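Local coordinates for ABC transporter substrate binding protein (Ribose) (Agrobacterium vitis S4, PDB 4WT7) that binds the sugar alcohol D-allitol and probably serves as a periplasmic carbohydrate-binding receptor that feeds an ABC transporter, at residues 43-48 with 252-257; 68-71 with 76-79; 147-152 with 218-223; 160-163 with 167-170; 279-284 with 297-302. All coordinates share one frame; numbering follows the deposited sequence.

Contact 1: 43-48 with 252-257; sequences DHFFDL and GSPEVL. With X9X (D-allitol), chain C.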
# COMPACT_ATOMS: atom_id res chain seq x y z
N ASP A 43 -5.68 -0.89 10.24
CA ASP A 43 -5.93 0.40 10.87
C ASP A 43 -6.21 1.52 9.86
O ASP A 43 -6.34 2.68 10.26
CB ASP A 43 -4.73 0.81 11.73
CG ASP A 43 -3.67 1.53 10.93
OD1 ASP A 43 -3.30 1.01 9.86
OD2 ASP A 43 -3.23 2.65 11.34
N HIS A 44 -6.25 1.20 8.57
CA HIS A 44 -6.72 2.16 7.58
C HIS A 44 -7.27 1.48 6.35
O HIS A 44 -7.26 0.26 6.26
CB HIS A 44 -5.59 3.11 7.17
CG HIS A 44 -4.45 2.43 6.50
ND1 HIS A 44 -3.46 1.77 7.20
CD2 HIS A 44 -4.10 2.32 5.20
CE1 HIS A 44 -2.56 1.28 6.36
NE2 HIS A 44 -2.93 1.61 5.14
N PHE A 45 -7.69 2.29 5.39
CA PHE A 45 -8.57 1.86 4.29
C PHE A 45 -8.07 0.65 3.53
O PHE A 45 -8.78 -0.34 3.40
CB PHE A 45 -8.75 3.02 3.32
CG PHE A 45 -9.50 2.67 2.09
CD1 PHE A 45 -10.88 2.48 2.12
CD2 PHE A 45 -8.83 2.54 0.88
CE1 PHE A 45 -11.57 2.18 0.94
CE2 PHE A 45 -9.51 2.24 -0.28
CZ PHE A 45 -10.87 2.05 -0.25
N PHE A 46 -6.85 0.73 3.01
CA PHE A 46 -6.37 -0.33 2.15
C PHE A 46 -6.38 -1.67 2.91
O PHE A 46 -6.92 -2.70 2.42
CB PHE A 46 -4.97 -0.00 1.63
CG PHE A 46 -4.40 -1.06 0.74
CD1 PHE A 46 -3.74 -2.14 1.27
CD2 PHE A 46 -4.51 -0.95 -0.63
CE1 PHE A 46 -3.21 -3.11 0.45
CE2 PHE A 46 -3.98 -1.91 -1.47
CZ PHE A 46 -3.34 -3.00 -0.92
N ASP A 47 -5.83 -1.65 4.11
CA ASP A 47 -5.62 -2.88 4.86
C ASP A 47 -6.92 -3.52 5.29
O ASP A 47 -7.08 -4.73 5.16
CB ASP A 47 -4.76 -2.62 6.10
CG ASP A 47 -3.41 -2.03 5.78
OD1 ASP A 47 -3.12 -1.68 4.61
OD2 ASP A 47 -2.61 -1.91 6.73
N LEU A 48 -7.83 -2.71 5.83
CA LEU A 48 -9.14 -3.19 6.25
C LEU A 48 -9.90 -3.80 5.06
O LEU A 48 -10.44 -4.89 5.17
CB LEU A 48 -9.97 -2.03 6.85
CG LEU A 48 -11.32 -2.46 7.40
CD1 LEU A 48 -11.16 -3.60 8.36
CD2 LEU A 48 -12.06 -1.30 8.08
N GLY A 252 -5.82 5.59 -2.98
CA GLY A 252 -7.15 6.12 -3.20
C GLY A 252 -8.10 5.86 -2.04
O GLY A 252 -9.23 5.40 -2.23
N SER A 253 -7.66 6.12 -0.82
CA SER A 253 -8.59 6.12 0.30
C SER A 253 -9.61 7.23 0.01
O SER A 253 -9.25 8.25 -0.54
CB SER A 253 -7.87 6.37 1.64
OG SER A 253 -6.69 5.59 1.72
N PRO A 254 -10.88 7.02 0.35
CA PRO A 254 -11.93 7.99 0.00
C PRO A 254 -11.65 9.38 0.57
O PRO A 254 -11.85 10.38 -0.12
CB PRO A 254 -13.19 7.43 0.66
CG PRO A 254 -12.93 5.97 0.79
CD PRO A 254 -11.44 5.79 0.95
N GLU A 255 -11.24 9.43 1.82
CA GLU A 255 -10.99 10.71 2.47
C GLU A 255 -9.91 11.53 1.73
O GLU A 255 -9.94 12.75 1.76
CB GLU A 255 -10.65 10.50 3.94
CG GLU A 255 -9.42 9.59 4.20
CD GLU A 255 -9.73 8.06 4.38
OE1 GLU A 255 -10.59 7.46 3.66
OE2 GLU A 255 -9.06 7.46 5.27
N VAL A 256 -8.98 10.88 1.03
CA VAL A 256 -7.92 11.61 0.31
C VAL A 256 -8.29 11.95 -1.12
O VAL A 256 -7.98 13.04 -1.60
CB VAL A 256 -6.58 10.81 0.29
CG1 VAL A 256 -5.51 11.56 -0.48
CG2 VAL A 256 -6.12 10.57 1.70
N LEU A 257 -8.98 11.03 -1.79
CA LEU A 257 -9.55 11.30 -3.11
C LEU A 257 -10.41 12.55 -3.11
O LEU A 257 -10.36 13.34 -4.05
CB LEU A 257 -10.40 10.12 -3.57
CG LEU A 257 -9.60 8.90 -4.01
CD1 LEU A 257 -10.46 7.90 -4.71
CD2 LEU A 257 -8.43 9.31 -4.90
OAA X9X C . 2.71 -0.65 4.32
CAG X9X C . 1.98 0.52 4.34
CAI X9X C . 1.01 0.77 3.23
OAC X9X C . 1.65 1.06 2.02
CAK X9X C . -0.01 -0.33 3.14
OAE X9X C . -0.53 -0.45 4.41
CAL X9X C . -1.18 0.05 2.23
OAF X9X C . -1.77 1.23 2.64
CAJ X9X C . -0.91 0.05 0.74
OAD X9X C . -0.31 1.21 0.28
CAH X9X C . -0.19 -1.17 0.20
OAB X9X C . -0.49 -1.50 -1.14
O HOH W 1 -8.28 5.15 6.29
O HOH W 2 -5.34 3.30 2.38

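Contact 2: 68-71 with 76-79; sequences VDAG and KLVA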
# COMPACT_ATOMS: atom_id res chain seq x y z
N VAL A 68 -6.59 -13.61 11.45
CA VAL A 68 -5.76 -13.09 12.52
C VAL A 68 -5.19 -11.73 12.05
O VAL A 68 -4.69 -11.57 10.91
CB VAL A 68 -4.65 -14.11 12.94
CG1 VAL A 68 -5.22 -15.22 13.76
CG2 VAL A 68 -3.89 -14.66 11.73
N ASP A 69 -5.40 -10.73 12.91
CA ASP A 69 -4.93 -9.37 12.73
C ASP A 69 -3.79 -9.03 13.71
O ASP A 69 -3.94 -9.12 14.92
CB ASP A 69 -6.12 -8.46 13.01
CG ASP A 69 -5.82 -6.96 12.81
OD1 ASP A 69 -4.66 -6.57 12.53
OD2 ASP A 69 -6.76 -6.16 12.97
N ALA A 70 -2.66 -8.59 13.19
CA ALA A 70 -1.53 -8.33 14.07
C ALA A 70 -1.60 -6.98 14.80
O ALA A 70 -0.77 -6.71 15.66
CB ALA A 70 -0.25 -8.45 13.32
N GLY A 71 -2.57 -6.14 14.46
CA GLY A 71 -2.67 -4.80 15.07
C GLY A 71 -1.37 -4.01 14.95
O GLY A 71 -1.05 -3.14 15.77
N LYS A 76 3.25 -9.67 17.45
CA LYS A 76 1.97 -10.36 17.27
C LYS A 76 1.90 -10.99 15.87
O LYS A 76 1.32 -12.06 15.69
CB LYS A 76 0.80 -9.40 17.47
CG LYS A 76 0.68 -8.89 18.92
CD LYS A 76 -0.34 -7.73 19.11
CE LYS A 76 -1.81 -8.19 19.31
NZ LYS A 76 -2.54 -8.64 18.02
N LEU A 77 2.55 -10.37 14.89
CA LEU A 77 2.47 -10.88 13.53
C LEU A 77 3.19 -12.23 13.46
O LEU A 77 2.67 -13.22 12.90
CB LEU A 77 3.10 -9.89 12.59
CG LEU A 77 3.14 -10.27 11.10
CD1 LEU A 77 1.78 -10.74 10.62
CD2 LEU A 77 3.59 -9.03 10.37
N VAL A 78 4.39 -12.26 14.02
CA VAL A 78 5.14 -13.51 14.08
C VAL A 78 4.36 -14.55 14.88
O VAL A 78 4.25 -15.71 14.47
CB VAL A 78 6.56 -13.26 14.65
CG1 VAL A 78 7.24 -14.56 15.03
CG2 VAL A 78 7.37 -12.50 13.66
N ALA A 79 3.79 -14.14 16.02
CA ALA A 79 3.19 -15.10 16.91
C ALA A 79 1.94 -15.70 16.29
O ALA A 79 1.66 -16.87 16.50
CB ALA A 79 2.88 -14.48 18.26

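Contact 3: 147-152 with 218-223; sequences SDIGGE and SIKAIW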
# COMPACT_ATOMS: atom_id res chain seq x y z
N SER A 147 6.17 16.62 -13.84
CA SER A 147 5.38 17.51 -14.70
C SER A 147 4.74 18.65 -13.86
O SER A 147 4.91 19.82 -14.17
CB SER A 147 4.34 16.70 -15.49
OG SER A 147 3.34 17.52 -16.08
N ASP A 148 4.09 18.30 -12.76
CA ASP A 148 3.39 19.27 -11.93
C ASP A 148 4.28 20.40 -11.41
O ASP A 148 3.81 21.54 -11.21
CB ASP A 148 2.77 18.58 -10.72
CG ASP A 148 1.40 17.94 -10.99
OD1 ASP A 148 0.90 17.96 -12.13
OD2 ASP A 148 0.84 17.40 -10.03
N ILE A 149 5.53 20.08 -11.09
CA ILE A 149 6.42 21.08 -10.50
C ILE A 149 7.37 21.68 -11.53
O ILE A 149 8.31 22.37 -11.17
CB ILE A 149 7.24 20.56 -9.29
CG1 ILE A 149 8.30 19.54 -9.71
CG2 ILE A 149 6.34 20.01 -8.18
CD1 ILE A 149 9.29 19.26 -8.60
N GLY A 150 7.09 21.48 -12.80
CA GLY A 150 7.87 22.10 -13.84
C GLY A 150 9.25 21.51 -14.01
O GLY A 150 10.11 22.14 -14.64
N GLY A 151 9.49 20.32 -13.47
CA GLY A 151 10.74 19.66 -13.71
C GLY A 151 11.83 20.21 -12.83
O GLY A 151 13.02 19.95 -13.08
N GLU A 152 11.44 20.90 -11.76
CA GLU A 152 12.40 21.62 -10.93
C GLU A 152 11.83 21.89 -9.53
O GLU A 152 10.68 22.25 -9.39
CB GLU A 152 12.75 22.94 -11.64
CG GLU A 152 13.68 23.85 -10.89
CD GLU A 152 14.21 24.98 -11.78
OE1 GLU A 152 13.54 25.30 -12.80
OE2 GLU A 152 15.30 25.52 -11.45
N SER A 218 10.60 27.06 -1.71
CA SER A 218 11.76 26.23 -1.36
C SER A 218 11.39 24.75 -1.15
O SER A 218 12.27 23.89 -0.97
CB SER A 218 12.47 26.79 -0.13
OG SER A 218 11.66 26.66 1.02
N ILE A 219 10.09 24.48 -1.12
CA ILE A 219 9.56 23.11 -1.20
C ILE A 219 8.45 23.17 -2.25
O ILE A 219 7.69 24.14 -2.27
CB ILE A 219 8.95 22.64 0.13
CG1 ILE A 219 10.01 22.65 1.22
CG2 ILE A 219 8.29 21.28 -0.03
CD1 ILE A 219 9.52 22.32 2.60
N LYS A 220 8.35 22.17 -3.12
CA LYS A 220 7.33 22.20 -4.16
C LYS A 220 6.39 21.02 -4.06
O LYS A 220 5.22 21.11 -4.50
CB LYS A 220 7.95 22.27 -5.55
CG LYS A 220 8.94 23.40 -5.72
CD LYS A 220 8.51 24.48 -6.70
CE LYS A 220 8.40 23.90 -8.11
NZ LYS A 220 9.05 24.73 -9.18
N ALA A 221 6.87 19.92 -3.48
CA ALA A 221 6.04 18.74 -3.35
C ALA A 221 6.37 17.91 -2.10
O ALA A 221 7.46 18.04 -1.50
CB ALA A 221 6.17 17.87 -4.58
N ILE A 222 5.41 17.08 -1.72
CA ILE A 222 5.60 16.11 -0.67
C ILE A 222 5.05 14.77 -1.18
O ILE A 222 3.86 14.66 -1.57
CB ILE A 222 4.87 16.49 0.60
CG1 ILE A 222 5.24 17.92 1.00
CG2 ILE A 222 5.20 15.52 1.72
CD1 ILE A 222 4.61 18.32 2.26
N TRP A 223 5.92 13.78 -1.17
CA TRP A 223 5.65 12.46 -1.71
C TRP A 223 5.56 11.45 -0.58
O TRP A 223 6.33 11.52 0.38
CB TRP A 223 6.78 12.06 -2.65
CG TRP A 223 6.66 10.67 -3.29
CD1 TRP A 223 6.20 10.40 -4.55
CD2 TRP A 223 7.02 9.40 -2.71
NE1 TRP A 223 6.25 9.05 -4.79
CE2 TRP A 223 6.74 8.41 -3.69
CE3 TRP A 223 7.53 9.00 -1.48
CZ2 TRP A 223 6.97 7.04 -3.46
CZ3 TRP A 223 7.75 7.66 -1.24
CH2 TRP A 223 7.47 6.69 -2.23

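Contact 4: 160-163 with 167-170; sequences GFYG and CAIR. With X9X (D-allitol), chain C.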
# COMPACT_ATOMS: atom_id res chain seq x y z
N GLY A 160 9.12 5.60 5.11
CA GLY A 160 9.24 4.87 6.36
C GLY A 160 8.85 3.41 6.27
O GLY A 160 8.85 2.68 7.26
N PHE A 161 8.47 2.96 5.09
CA PHE A 161 8.07 1.57 4.91
C PHE A 161 8.80 0.90 3.75
O PHE A 161 8.21 0.10 2.99
CB PHE A 161 6.55 1.47 4.77
CG PHE A 161 5.80 1.87 6.03
CD1 PHE A 161 5.47 3.20 6.26
CD2 PHE A 161 5.49 0.92 7.00
CE1 PHE A 161 4.82 3.56 7.41
CE2 PHE A 161 4.83 1.28 8.16
CZ PHE A 161 4.50 2.62 8.37
N TYR A 162 10.08 1.23 3.64
CA TYR A 162 10.93 0.73 2.57
C TYR A 162 11.09 -0.80 2.64
O TYR A 162 11.43 -1.43 1.64
CB TYR A 162 12.31 1.41 2.57
CG TYR A 162 13.04 1.15 1.27
CD1 TYR A 162 12.60 1.73 0.08
CD2 TYR A 162 14.14 0.32 1.23
CE1 TYR A 162 13.23 1.47 -1.11
CE2 TYR A 162 14.79 0.06 0.04
CZ TYR A 162 14.32 0.63 -1.14
OH TYR A 162 14.95 0.37 -2.32
N GLY A 163 10.83 -1.38 3.80
CA GLY A 163 10.91 -2.82 3.98
C GLY A 163 9.67 -3.56 3.47
O GLY A 163 9.58 -4.80 3.56
N CYS A 167 5.81 -0.45 -1.27
CA CYS A 167 6.40 0.86 -0.96
C CYS A 167 7.85 1.00 -1.45
O CYS A 167 8.25 2.08 -1.92
CB CYS A 167 6.35 1.12 0.53
SG CYS A 167 4.74 0.79 1.26
N ALA A 168 8.64 -0.07 -1.31
CA ALA A 168 10.01 -0.05 -1.82
C ALA A 168 9.97 0.22 -3.31
O ALA A 168 10.73 1.03 -3.84
CB ALA A 168 10.70 -1.38 -1.56
N ILE A 169 9.08 -0.47 -4.00
CA ILE A 169 9.04 -0.30 -5.46
C ILE A 169 8.63 1.14 -5.81
O ILE A 169 9.18 1.75 -6.73
CB ILE A 169 8.10 -1.34 -6.13
CG1 ILE A 169 8.61 -2.77 -5.83
CG2 ILE A 169 7.95 -1.10 -7.65
CD1 ILE A 169 7.54 -3.86 -6.28
N ARG A 170 7.64 1.66 -5.09
CA ARG A 170 7.17 3.00 -5.39
C ARG A 170 8.29 4.01 -5.16
O ARG A 170 8.50 4.90 -5.97
CB ARG A 170 5.94 3.37 -4.53
CG ARG A 170 4.65 2.63 -4.94
CD ARG A 170 3.64 2.55 -3.82
NE ARG A 170 2.70 1.45 -4.02
CZ ARG A 170 1.82 1.02 -3.12
NH1 ARG A 170 1.70 1.60 -1.93
NH2 ARG A 170 1.07 -0.01 -3.40
OAA X9X C . 2.71 -0.65 4.32
CAG X9X C . 1.98 0.52 4.34
CAI X9X C . 1.01 0.77 3.23
OAC X9X C . 1.65 1.06 2.02
CAK X9X C . -0.01 -0.33 3.14
OAE X9X C . -0.53 -0.45 4.41
CAL X9X C . -1.18 0.05 2.23
OAF X9X C . -1.77 1.23 2.64
CAJ X9X C . -0.91 0.05 0.74
OAD X9X C . -0.31 1.21 0.28
CAH X9X C . -0.19 -1.17 0.20
OAB X9X C . -0.49 -1.50 -1.14

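Contact 5: 279-284 with 297-302; sequences GRQAIQ and RESYVP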
# COMPACT_ATOMS: atom_id res chain seq x y z
N GLY A 279 -7.83 -8.61 -2.39
CA GLY A 279 -8.19 -9.66 -1.45
C GLY A 279 -8.98 -10.80 -2.08
O GLY A 279 -8.69 -11.98 -1.84
N ARG A 280 -9.97 -10.47 -2.90
CA ARG A 280 -10.71 -11.52 -3.61
C ARG A 280 -9.84 -12.30 -4.56
O ARG A 280 -9.92 -13.52 -4.63
CB ARG A 280 -11.92 -10.93 -4.36
CG ARG A 280 -13.11 -10.73 -3.46
CD ARG A 280 -14.37 -10.36 -4.26
NE ARG A 280 -14.23 -9.07 -4.92
CZ ARG A 280 -14.37 -7.88 -4.32
NH1 ARG A 280 -14.64 -7.80 -3.02
NH2 ARG A 280 -14.23 -6.77 -5.03
N GLN A 281 -8.96 -11.61 -5.26
CA GLN A 281 -8.05 -12.31 -6.13
C GLN A 281 -7.21 -13.33 -5.38
O GLN A 281 -7.05 -14.48 -5.82
CB GLN A 281 -7.12 -11.35 -6.83
CG GLN A 281 -6.56 -11.97 -8.08
CD GLN A 281 -5.49 -11.13 -8.69
OE1 GLN A 281 -5.62 -10.69 -9.84
NE2 GLN A 281 -4.40 -10.90 -7.95
N ALA A 282 -6.66 -12.90 -4.24
CA ALA A 282 -5.81 -13.80 -3.47
C ALA A 282 -6.57 -15.11 -3.19
O ALA A 282 -6.06 -16.19 -3.43
CB ALA A 282 -5.35 -13.16 -2.16
N ILE A 283 -7.81 -14.99 -2.69
CA ILE A 283 -8.60 -16.16 -2.36
C ILE A 283 -9.03 -16.97 -3.60
O ILE A 283 -9.05 -18.21 -3.58
CB ILE A 283 -9.83 -15.80 -1.51
CG1 ILE A 283 -9.40 -15.00 -0.28
CG2 ILE A 283 -10.50 -17.05 -1.04
CD1 ILE A 283 -8.22 -15.62 0.48
N GLN A 284 -9.38 -16.27 -4.67
CA GLN A 284 -9.61 -16.93 -5.94
C GLN A 284 -8.38 -17.78 -6.26
O GLN A 284 -8.51 -18.94 -6.65
CB GLN A 284 -9.88 -15.93 -7.09
CG GLN A 284 -11.31 -15.35 -7.13
CD GLN A 284 -12.38 -16.35 -7.63
OE1 GLN A 284 -12.30 -16.85 -8.76
NE2 GLN A 284 -13.37 -16.64 -6.79
N ARG A 297 3.73 -16.24 -10.43
CA ARG A 297 4.32 -15.75 -9.18
C ARG A 297 3.65 -14.46 -8.71
O ARG A 297 3.58 -14.20 -7.53
CB ARG A 297 5.81 -15.46 -9.34
CG ARG A 297 6.65 -16.64 -9.82
CD ARG A 297 6.78 -17.70 -8.74
NE ARG A 297 7.52 -17.20 -7.59
CZ ARG A 297 7.66 -17.86 -6.44
NH1 ARG A 297 8.32 -17.30 -5.43
NH2 ARG A 297 7.15 -19.07 -6.31
N GLU A 298 3.21 -13.61 -9.64
CA GLU A 298 2.52 -12.39 -9.20
C GLU A 298 1.26 -12.26 -10.05
O GLU A 298 1.24 -12.76 -11.17
CB GLU A 298 3.43 -11.15 -9.34
CG GLU A 298 4.80 -11.28 -8.61
CD GLU A 298 5.27 -9.98 -7.94
OE1 GLU A 298 5.16 -8.88 -8.54
OE2 GLU A 298 5.77 -10.07 -6.79
N SER A 299 0.23 -11.62 -9.49
CA SER A 299 -1.03 -11.35 -10.17
C SER A 299 -1.36 -9.88 -9.95
O SER A 299 -1.58 -9.46 -8.82
CB SER A 299 -2.13 -12.26 -9.60
OG SER A 299 -1.78 -13.62 -9.85
N TYR A 300 -1.37 -9.09 -11.02
CA TYR A 300 -1.51 -7.65 -10.89
C TYR A 300 -2.92 -7.19 -11.07
O TYR A 300 -3.60 -7.60 -11.99
CB TYR A 300 -0.59 -6.92 -11.89
CG TYR A 300 0.87 -7.32 -11.70
CD1 TYR A 300 1.55 -6.96 -10.55
CD2 TYR A 300 1.54 -8.07 -12.66
CE1 TYR A 300 2.87 -7.34 -10.36
CE2 TYR A 300 2.85 -8.44 -12.48
CZ TYR A 300 3.52 -8.08 -11.34
OH TYR A 300 4.82 -8.44 -11.13
N VAL A 301 -3.35 -6.35 -10.16
CA VAL A 301 -4.67 -5.75 -10.23
C VAL A 301 -4.50 -4.30 -10.63
O VAL A 301 -3.67 -3.59 -10.04
CB VAL A 301 -5.38 -5.79 -8.90
CG1 VAL A 301 -6.67 -4.93 -8.99
CG2 VAL A 301 -5.69 -7.22 -8.52
N PRO A 302 -5.27 -3.84 -11.63
CA PRO A 302 -5.02 -2.51 -12.14
C PRO A 302 -5.19 -1.43 -11.06
O PRO A 302 -5.94 -1.62 -10.10
CB PRO A 302 -6.07 -2.36 -13.25
CG PRO A 302 -6.29 -3.79 -13.74
CD PRO A 302 -6.23 -4.60 -12.46
O HOH W 3 -4.36 -10.11 -12.03

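Contact 1: 43-48 with 252-257
The F45 ring carries P254 over one face: proline CD lies 3.6 Å from the centroid of the phenylalanine ring and 16° off its normal, a CH-pi contact. G252 O and S253 CA come up to the same ring obliquely, with S253 CA 3.6 Å from F45 CD2. The F46 side chain leads away from the 252-257 segment, and D-allitol OAB sits over one face of its ring, 3.2 Å from F46 CZ. H44 is used at its edge instead, its NE2 giving a nearly straight bond of 2.8 Å to allitol OAF (167°), while its ND1 donates to D43 OD1, which it meets from above the carboxylate plane. This is the cleft of a two-lobed periplasmic binding protein: helix 45-60 belongs to one lobe, helix 254-260 to the other, and the N-terminal ends of these helices meet beside the ligand, consistent with a closed form. D47 OD1 accepts from allitol OAE at 2.9 Å, and its OD2 is paired with R72. Two waters complete the bridge between the lobes. One takes the N-H of F46 and donates to S253 OG, which is also bonded to D227; the other joins E255 OE2, 2.6 Å from it, weakly to F45 N.

Contact 2: 68-71 with 76-79
K76 starts its side chain with CG opposite the carbonyl carbon (chi1 -67°), and bends at chi3 and chi4 then curl the chain back over the end of strand 64-69. The aliphatic part therefore lies along the A70 carbonyl, with K76 CB and CD each 3.6 Å from A70 O. At the tip, K76 NZ comes within 3.4 Å of D69 O, but the angle is too poor for a hydrogen bond, so this is proximity of an ammonium group to a carbonyl and no more. L77, with CG anti to the backbone N (chi1 179°), keeps its CD1 branch near A70 CB as well, while its CB makes the closer touch: L77 CB and A70 CB are 3.7 Å apart, the apolar centre of the contact, and A70 CB is equally close to L77 CA.

The strand end carries an Asx turn. D69 OD1 takes the N-H of G71 at 2.9 Å, from above the carboxylate plane, while D69 OD2 is held by T42. G71 follows with positive phi, and the chain turns through R72 of the allitol pocket into helix 74-87.

The whole is a beta-alpha junction at the edge of the parallel sheet. V68 and A70 bond to the backbone of strand 34-39 next door, A70 also rests on Q80 one turn further along helix 74-87, and L77 reaches across to I102 of helix 99-111.

Contact 3: 147-152 with 218-223
A Schellman motif closes helix 134-148, and the type I' beta turn from I149 to E152 that follows it is gripped from outside by one lysine, K220, which sits just before strand 221-224. G150, with positive phi, is the C-prime residue, and its N returns to S147 O at 3.1 Å. The turn leaves two carbonyls within reach of one ammonium group: K220 NZ donates to I149 O at 3.2 Å, with a C=O...N angle of 142° and a tilt of 26° from the carbonyl plane, and makes a weak bond of 3.0 Å to E152 O. The lysine gets there by bending at chi2, chi3 and chi4 instead of stretching out. The E152 carboxylate is not in contact with the ammonium group, E152 OE1 being 5.8 Å from K220 NZ, though the opposite charges may still attract.

Underneath the ammonium group the contact is apolar. I149 and K220 run across each other at a slant, with K220 CE 3.7 Å from I149 CB and K220 CB 3.8 Å from I149 CG2. The same methyl reaches A221 CB at 4.2 Å. In I149, CG1 stands between the backbone N and the carbonyl carbon (chi1 69°), which leaves CG2 beside the backbone N and facing the strand.

Strand 221-224 lies between 153-158 and 246-249 in the mixed sheet: the backbone of K220 bonds to that of N154 and K246, while A221 packs on L145 of helix 134-148, and D148 holds the hydroxyl of Y248.

Contact 4: 160-163 with 167-170
Two backbone carbonyl oxygens lie close to side-chain carbons here, each off the line of its C=O bond: F161 O is 3.2 Å from C167 CB, and Y162 O 3.3 Å from A168 CB, with no hydrogen bond between the two segments. The place is a beta-alpha junction of the binding cleft, where the loop after strand 153-158 runs into helix 165-178 and folds back over its first turn. Y162 adds its ring to this: A168 CB stands over one face, 4.1 Å from the centroid and 21° off the normal, a CH-pi contact displaced toward the rim. The ring reaches this position although its CB heads away from the helix, and its hydroxyl is tied to D172 further along that helix. F161 lets its CB rest 4.0 Å from C167 SG and sends its ring off to meet W226 of the pocket, the two planes nearly perpendicular. The helix then turns its polar and sulfur groups to D-allitol. C167 SG is 3.2 Å from allitol OAC, a close approach and not an assigned bond. R170, extended from CG to NE, is braced by N134 on NE and A225 O on NH1, and its fork takes two adjacent hydroxyls: NH1 to allitol OAD at 3.0 Å, NH2 to allitol OAB at 3.1 Å.

Contact 5: 279-284 with 297-302
S299 is the first residue of 297-302 to meet 279-284, and within that stretch of helix Q281 alone makes the approach. Q281 sends CG away from the backbone N (chi1 -159°) and continues extended, which carries the amide to the strand, NE2 beside S299 and OE1 beside V301. The amide nitrogen lies 3.1 Å from S299 CB, a tight fit, and gives S299 O a straight but weak bond: Q281 NE2 to S299 O is 3.3 Å at 165°. The stronger partner of that nitrogen is S130 OG on the adjoining strand 129-131, so the NH2 group is shared between two strands. S299 OG is hydrogen-bonded to N128, with a second, weak bond to N285.

Y300 points its CB away from the helix, and its hydroxyl turns back along the strand to donate to E298 OE1 at 2.6 Å, using the anti lone pair of that oxygen. Its carbonyl, however, serves the contact: one water donates to Y300 O and to Q281 OE1, each 2.6 Å from it, so both ends of the glutamine amide are engaged by backbone oxygens, one directly and one through the water.

V301 again faces the helix. Its CG2 comes to 3.7 Å from Q281 OE1, the two side chains running past each other in opposite directions. P302 then passes on, its O held by Q274.

Helix 275-290 packs against one of the two outermost strands of the parallel sheet, and beyond P302 the chain enters strand 304-307 of the other sheet. Such a last crossing between lobes is characteristic of the hinge of type I periplasmic binding proteins.

The five contacts spread over both lobes of the protein. Contacts 2 and 5, about 22 Å apart between centres, sit at the two outer strands, 64-69 and 298-300, of the parallel sheet. Contact 3 belongs to the mixed sheet of the other lobe, about 39 Å from contact 2 between centres. Contacts 1 and 4, about 18 Å apart between centres, line the cleft between lobes and share D-allitol, which they meet from different parts of the pocket. Contact 1 links residues 204 positions apart, and contacts 2, 3 and 4 all fall between its segments; contact 5 follows. Contact 4 touches contact 3, where W223 CZ2 packs 3.6 Å from R170 O, so the ligand-binding helix rests directly on the mixed sheet.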